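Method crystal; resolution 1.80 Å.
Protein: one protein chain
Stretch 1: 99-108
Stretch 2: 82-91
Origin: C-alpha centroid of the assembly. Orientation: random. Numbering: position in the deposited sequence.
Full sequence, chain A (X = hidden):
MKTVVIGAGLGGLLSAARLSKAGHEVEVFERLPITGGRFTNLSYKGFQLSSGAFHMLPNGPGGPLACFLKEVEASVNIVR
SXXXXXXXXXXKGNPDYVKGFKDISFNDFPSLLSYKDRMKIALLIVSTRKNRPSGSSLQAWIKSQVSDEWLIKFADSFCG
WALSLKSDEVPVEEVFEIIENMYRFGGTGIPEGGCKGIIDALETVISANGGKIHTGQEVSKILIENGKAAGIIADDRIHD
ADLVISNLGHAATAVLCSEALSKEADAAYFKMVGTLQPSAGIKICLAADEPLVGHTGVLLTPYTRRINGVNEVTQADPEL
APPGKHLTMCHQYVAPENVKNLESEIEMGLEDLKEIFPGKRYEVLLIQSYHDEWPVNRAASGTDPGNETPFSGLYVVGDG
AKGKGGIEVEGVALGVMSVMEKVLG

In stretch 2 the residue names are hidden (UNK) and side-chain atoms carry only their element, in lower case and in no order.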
ATOM      1  N   LYS A  99      13.656 -27.009 -11.352  1.00 23.54           N
ATOM      2  CA  LYS A  99      14.311 -27.400 -12.603  1.00 24.28           C
ATOM      3  C   LYS A  99      14.756 -26.204 -13.444  1.00 23.79           C
ATOM      4  O   LYS A  99      15.084 -26.342 -14.620  1.00 24.70           O
ATOM      5  CB  LYS A  99      13.414 -28.332 -13.417  1.00 24.91           C
ATOM      6  CG  LYS A  99      13.171 -29.689 -12.761  1.00 26.49           C
ATOM      7  CD  LYS A  99      14.467 -30.478 -12.589  1.00 31.51           C
ATOM      8  CE  LYS A  99      15.157 -30.729 -13.930  1.00 32.91           C
ATOM      9  NZ  LYS A  99      16.559 -31.208 -13.765  1.00 34.38           N
ATOM     10  N   GLY A 100      14.784 -25.025 -12.839  1.00 23.07           N
ATOM     11  CA  GLY A 100      15.218 -23.846 -13.554  1.00 21.66           C
ATOM     12  C   GLY A 100      14.059 -22.905 -13.810  1.00 21.15           C
ATOM     13  O   GLY A 100      12.900 -23.262 -13.599  1.00 20.46           O
ATOM     14  N   PHE A 101      14.381 -21.704 -14.271  1.00 20.17           N
ATOM     15  CA  PHE A 101      13.376 -20.692 -14.515  1.00 19.88           C
ATOM     16  C   PHE A 101      13.781 -19.763 -15.642  1.00 19.38           C
ATOM     17  O   PHE A 101      14.934 -19.744 -16.090  1.00 19.49           O
ATOM     18  CB  PHE A 101      13.122 -19.872 -13.248  1.00 19.80           C
ATOM     19  CG  PHE A 101      14.334 -19.128 -12.749  1.00 20.08           C
ATOM     20  CD1 PHE A 101      14.733 -17.941 -13.347  1.00 20.29           C
ATOM     21  CD2 PHE A 101      15.063 -19.604 -11.671  1.00 21.80           C
ATOM     22  CE1 PHE A 101      15.841 -17.252 -12.888  1.00 21.76           C
ATOM     23  CE2 PHE A 101      16.179 -18.913 -11.210  1.00 22.23           C
ATOM     24  CZ  PHE A 101      16.562 -17.740 -11.817  1.00 21.22           C
ATOM     25  N   LYS A 102      12.812 -18.996 -16.106  1.00 18.83           N
ATOM     26  CA  LYS A 102      13.066 -17.948 -17.064  1.00 18.67           C
ATOM     27  C   LYS A 102      12.207 -16.753 -16.664  1.00 18.54           C
ATOM     28  O   LYS A 102      11.242 -16.901 -15.906  1.00 17.96           O
ATOM     29  CB  LYS A 102      12.727 -18.429 -18.476  1.00 18.96           C
ATOM     30  CG  LYS A 102      11.267 -18.795 -18.657  1.00 19.76           C
ATOM     31  CD  LYS A 102      11.012 -19.392 -20.045  1.00 21.05           C
ATOM     32  CE  LYS A 102       9.595 -19.948 -20.154  1.00 21.95           C
ATOM     33  NZ  LYS A 102       9.240 -20.294 -21.564  1.00 24.48           N
ATOM     34  N   ASP A 103      12.566 -15.572 -17.154  1.00 18.07           N
ATOM     35  CA  ASP A 103      11.812 -14.356 -16.838  1.00 17.80           C
ATOM     36  C   ASP A 103      11.133 -13.788 -18.085  1.00 18.03           C
ATOM     37  O   ASP A 103      11.746 -13.741 -19.159  1.00 18.46           O
ATOM     38  CB  ASP A 103      12.741 -13.290 -16.237  1.00 18.03           C
ATOM     39  CG  ASP A 103      13.249 -13.650 -14.847  1.00 17.90           C
ATOM     40  OD1 ASP A 103      12.693 -14.553 -14.190  1.00 18.34           O
ATOM     41  OD2 ASP A 103      14.220 -13.007 -14.391  1.00 18.96           O
ATOM     42  N   ILE A 104       9.876 -13.366 -17.945  1.00 17.28           N
ATOM     43  CA  ILE A 104       9.147 -12.664 -19.005  1.00 16.97           C
ATOM     44  C   ILE A 104       8.718 -11.275 -18.527  1.00 17.27           C
ATOM     45  O   ILE A 104       8.580 -11.045 -17.333  1.00 16.86           O
ATOM     46  CB  ILE A 104       7.883 -13.447 -19.438  1.00 17.27           C
ATOM     47  CG1 ILE A 104       6.872 -13.492 -18.291  1.00 16.38           C
ATOM     48  CG2 ILE A 104       8.251 -14.862 -19.860  1.00 17.03           C
ATOM     49  CD1 ILE A 104       5.432 -13.742 -18.722  1.00 17.12           C
ATOM     50  N   SER A 105       8.507 -10.352 -19.459  1.00 17.47           N
ATOM     51  CA  SER A 105       7.966  -9.038 -19.137  1.00 17.99           C
ATOM     52  C   SER A 105       6.507  -9.148 -18.667  1.00 17.81           C
ATOM     53  O   SER A 105       5.760 -10.007 -19.134  1.00 17.62           O
ATOM     54  CB  SER A 105       8.068  -8.134 -20.370  1.00 18.76           C
ATOM     55  OG  SER A 105       7.600  -6.831 -20.078  1.00 22.00           O
ATOM     56  N   PHE A 106       6.107  -8.285 -17.739  1.00 18.06           N
ATOM     57  CA  PHE A 106       4.744  -8.303 -17.203  1.00 18.58           C
ATOM     58  C   PHE A 106       3.709  -8.240 -18.320  1.00 19.09           C
ATOM     59  O   PHE A 106       2.754  -9.009 -18.336  1.00 18.82           O
ATOM     60  CB  PHE A 106       4.556  -7.137 -16.227  1.00 18.42           C
ATOM     61  CG  PHE A 106       3.183  -7.053 -15.608  1.00 19.01           C
ATOM     62  CD1 PHE A 106       2.874  -7.776 -14.462  1.00 18.16           C
ATOM     63  CD2 PHE A 106       2.217  -6.214 -16.150  1.00 20.06           C
ATOM     64  CE1 PHE A 106       1.619  -7.687 -13.875  1.00 18.60           C
ATOM     65  CE2 PHE A 106       0.953  -6.116 -15.562  1.00 20.65           C
ATOM     66  CZ  PHE A 106       0.660  -6.847 -14.424  1.00 20.23           C
ATOM     67  N   ASN A 107       3.901  -7.323 -19.261  1.00 20.50           N
ATOM     68  CA  ASN A 107       2.937  -7.181 -20.357  1.00 22.04           C
ATOM     69  C   ASN A 107       2.892  -8.351 -21.338  1.00 22.14           C
ATOM     70  O   ASN A 107       1.965  -8.438 -22.157  1.00 22.93           O
ATOM     71  CB  ASN A 107       3.144  -5.860 -21.096  1.00 22.69           C
ATOM     72  CG  ASN A 107       2.773  -4.662 -20.250  1.00 25.10           C
ATOM     73  OD1 ASN A 107       3.604  -3.788 -19.995  1.00 29.84           O
ATOM     74  ND2 ASN A 107       1.522  -4.618 -19.792  1.00 26.67           N
ATOM     75  N   ASP A 108       3.877  -9.248 -21.252  1.00 21.78           N
ATOM     76  CA  ASP A 108       3.921 -10.448 -22.091  1.00 21.71           C
ATOM     77  C   ASP A 108       3.332 -11.673 -21.391  1.00 20.98           C
ATOM     78  O   ASP A 108       3.608 -12.804 -21.789  1.00 21.24           O
ATOM     79  CB  ASP A 108       5.358 -10.762 -22.526  1.00 22.08           C
ATOM     80  CG  ASP A 108       5.894  -9.778 -23.547  1.00 24.60           C
ATOM     81  OD1 ASP A 108       5.094  -9.001 -24.128  1.00 26.23           O
ATOM     82  OD2 ASP A 108       7.124  -9.798 -23.786  1.00 26.75           O
ATOM     83  N   UNK A  82      11.616   0.494 -14.576  1.00 16.53           N
ATOM     84  CA  UNK A  82      11.628  -0.386 -15.719  1.00 18.32           C
ATOM     85  C   UNK A  82      10.459  -1.348 -15.603  1.00 18.24           C
ATOM     86  O   UNK A  82       9.934  -1.549 -14.499  1.00 18.19           O
ATOM     87  o   UNK A  82      13.764   2.012 -16.943  1.00 32.48           O
ATOM     88  c   UNK A  82      13.839   0.784 -17.185  1.00 29.45           C
ATOM     89  o   UNK A  82      13.700   0.314 -18.341  1.00 32.91           O
ATOM     90  c   UNK A  82      14.115  -0.172 -16.028  1.00 23.39           C
ATOM     91  c   UNK A  82      12.954  -1.131 -15.772  1.00 18.74           C
ATOM     92  N   UNK A  83      10.027  -1.908 -16.731  1.00 18.29           N
ATOM     93  CA  UNK A  83       8.878  -2.823 -16.747  1.00 18.92           C
ATOM     94  C   UNK A  83       9.113  -3.992 -15.799  1.00 17.79           C
ATOM     95  O   UNK A  83      10.204  -4.575 -15.722  1.00 17.30           O
ATOM     96  c   UNK A  83       8.559  -3.334 -18.176  1.00 20.19           C
ATOM     97  c   UNK A  83       7.340  -4.309 -18.301  1.00 22.84           C
ATOM     98  c   UNK A  83       5.438  -2.042 -18.642  1.00 32.89           C
ATOM     99 se   UNK A  83       5.732  -3.588 -17.463  1.00 36.78          SE
ATOM    100  N   UNK A  84       8.067  -4.319 -15.065  1.00 16.94           N
ATOM    101  CA  UNK A  84       8.084  -5.446 -14.170  1.00 15.76           C
ATOM    102  C   UNK A  84       8.269  -6.743 -14.947  1.00 14.94           C
ATOM    103  O   UNK A  84       7.792  -6.887 -16.079  1.00 15.06           O
ATOM    104  c   UNK A  84       6.527  -6.857 -12.764  1.00 15.07           C
ATOM    105  c   UNK A  84       6.783  -5.468 -13.352  1.00 15.80           C
ATOM    106  o   UNK A  84       6.879  -4.491 -12.299  1.00 16.96           O
ATOM    107  N   UNK A  85       8.964  -7.690 -14.331  1.00 14.21           N
ATOM    108  CA  UNK A  85       9.146  -8.999 -14.923  1.00 13.30           C
ATOM    109  C   UNK A  85       8.547 -10.081 -14.038  1.00 12.83           C
ATOM    110  O   UNK A  85       8.148  -9.816 -12.895  1.00 11.79           O
ATOM    111  c   UNK A  85      10.628  -9.285 -15.193  1.00 14.06           C
ATOM    112  o   UNK A  85      11.360  -9.234 -13.957  1.00 15.00           O
ATOM    113  c   UNK A  85      11.190  -8.221 -16.145  1.00 14.23           C
ATOM    114  N   UNK A  86       8.473 -11.290 -14.584  1.00 11.53           N
ATOM    115  CA  UNK A  86       7.809 -12.398 -13.923  1.00 11.68           C
ATOM    116  C   UNK A  86       8.643 -13.649 -14.095  1.00 11.81           C
ATOM    117  O   UNK A  86       8.978 -14.034 -15.222  1.00 11.69           O
ATOM    118  c   UNK A  86       6.415 -12.658 -14.532  1.00 11.65           C
ATOM    119  c   UNK A  86       5.634 -13.668 -13.680  1.00 11.54           C
ATOM    120  c   UNK A  86       5.627 -11.350 -14.663  1.00 11.95           C
ATOM    121  N   UNK A  87       8.935 -14.306 -12.978  1.00 12.15           N
ATOM    122  CA  UNK A  87       9.743 -15.519 -12.987  1.00 12.86           C
ATOM    123  C   UNK A  87       8.863 -16.760 -13.117  1.00 13.68           C
ATOM    124  O   UNK A  87       7.952 -16.985 -12.310  1.00 13.25           O
ATOM    125  c   UNK A  87      11.639 -16.666 -11.731  1.00 13.44           C
ATOM    126  c   UNK A  87      14.660 -14.515 -11.166  1.00 12.60           C
ATOM    127  n   UNK A  87      15.212 -13.513 -11.844  1.00 12.72           N
ATOM    128  c   UNK A  87      12.894 -16.228 -10.970  1.00 13.25           C
ATOM    129  n   UNK A  87      15.208 -14.923 -10.027  1.00 12.44           N
ATOM    130  c   UNK A  87      10.583 -15.589 -11.710  1.00 12.92           C
ATOM    131  n   UNK A  87      13.567 -15.114 -11.631  1.00 12.59           N
ATOM    132  N   UNK A  88       9.134 -17.566 -14.142  1.00 14.05           N
ATOM    133  CA  UNK A  88       8.305 -18.728 -14.419  1.00 15.00           C
ATOM    134  C   UNK A  88       9.178 -19.970 -14.582  1.00 15.79           C
ATOM    135  O   UNK A  88      10.388 -19.863 -14.781  1.00 15.94           O
ATOM    136  c   UNK A  88       7.439 -18.519 -15.686  1.00 15.03           C
ATOM    137  c   UNK A  88       8.321 -18.305 -16.919  1.00 14.44           C
ATOM    138  c   UNK A  88       6.492 -17.344 -15.492  1.00 15.32           C
ATOM    139  N   UNK A  89       8.574 -21.152 -14.477  1.00 16.68           N
ATOM    140  CA  UNK A  89       9.379 -22.345 -14.660  1.00 18.02           C
ATOM    141  C   UNK A  89       9.876 -22.449 -16.097  1.00 19.42           C
ATOM    142  O   UNK A  89       9.268 -21.889 -17.019  1.00 18.68           O
ATOM    143  c   UNK A  89       7.387 -22.842 -13.434  1.00 17.49           C
ATOM    144  c   UNK A  89       7.218 -21.471 -14.003  1.00 16.62           C
ATOM    145  c   UNK A  89       8.404 -23.476 -14.330  1.00 17.89           C
ATOM    146  N   UNK A  90      10.985 -23.160 -16.269  1.00 21.64           N
ATOM    147  CA  UNK A  90      11.607 -23.321 -17.573  1.00 23.92           C
ATOM    148  C   UNK A  90      10.652 -24.004 -18.543  1.00 25.21           C
ATOM    149  O   UNK A  90      10.502 -23.569 -19.681  1.00 25.66           O
ATOM    150  c   UNK A  90      12.889 -24.131 -17.423  1.00 24.17           C
ATOM    151  c   UNK A  90      14.219 -22.388 -18.697  1.00 25.75           C
ATOM    152  c   UNK A  90      15.330 -24.400 -17.715  1.00 26.15           C
ATOM    153  c   UNK A  90      14.068 -23.862 -18.358  1.00 25.27           C
ATOM    154  N   UNK A  91       9.995 -25.061 -18.079  1.00 26.85           N
ATOM    155  CA  UNK A  91       9.079 -25.821 -18.916  1.00 28.83           C
ATOM    156  C   UNK A  91       7.663 -25.720 -18.382  1.00 29.66           C
ATOM    157  O   UNK A  91       7.438 -25.871 -17.188  1.00 29.84           O
ATOM    158  c   UNK A  91       9.494 -27.295 -18.956  1.00 28.81           C
ATOM    159  c   UNK A  91       8.595 -28.167 -19.827  1.00 30.40           C
ATOM    160  c   UNK A  91       8.806 -30.139 -18.292  1.00 34.74           C
ATOM    161  n   UNK A  91       8.792 -31.629 -18.229  1.00 37.14           N
ATOM    162  c   UNK A  91       8.975 -29.637 -19.722  1.00 33.11           C
TER
HETATM  163  O   HOH W   1      13.830 -10.324 -14.565  1.00 17.49           O

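Position 82 carries three side-chain carbons, the third bearing two oxygens, and it reaches nothing on stretch 1; a carboxylate on a three-carbon chain is glutamate, E82. Position 83 has an unbranched chain of two carbons, a selenium and a terminal carbon. The selenium lies 3.9 Å from F106 CB, an apolar contact, and the element settles the residue as selenomethionine, M83.

At position 84 one carbon bears an oxygen and a carbon, and that terminal carbon lies 4.0 Å from F106 CB: threonine, T84. Its backbone O accepts a hydrogen bond from F106 N at 2.7 Å. Position 85 shows the same fork, and its oxygen lies 2.8 Å from the O of water 1, which donates to D103 OD2 at 2.7 Å; this is T85, with chi1 in p.

Position 86 has one carbon carrying two carbons, with no polar atom. Its CB packs 3.9 Å from I104 CG1, and the fork at CB identifies valine, V86. Position 87 is the longest chain: three carbons, a nitrogen, then a carbon carrying two more nitrogens. The chain nitrogen is 2.8 Å from D103 OD1, and the third carbon sits 3.6 Å from the centroid of the F101 ring, 18° off its normal. A planar group of three nitrogens on one carbon is the guanidinium of arginine, R87.

Position 88 repeats the three-carbon fork, one branch 3.5 Å from K102 CG: valine, V88. At position 89 three carbons close a ring onto the backbone N, which defines proline, P89; its CA-to-CB bond points away from stretch 1. Position 90 has four carbons forked at the second, one terminal carbon 3.7 Å from K99 O: leucine, L90. An ideal CB on G100 would lie 2.9 Å from L90 CD2, a clash. Position 91 has four carbons in a row ending in nitrogen, with no contact to stretch 1: lysine, K91.

The contact is an antiparallel strand pair. Reciprocal backbone hydrogen bonds join I104 with V86 (N to O 2.9 Å, O to N 2.8 Å) and K102 with V88 (N to O 2.9 Å, O to N 2.8 Å), and these four side chains share one face. On the other, D103 holds R87 through two hydrogen bonds, OD1 to NE and OD2 to NH2, both 2.8 Å, in a salt bridge at the guanidinium edge, while F101 CE1 lies over a guanidinium face. Paired charges and a CH-pi contact thus reinforce the backbone ladder.

Stretch 2 82-91: EMTTVRVPLK
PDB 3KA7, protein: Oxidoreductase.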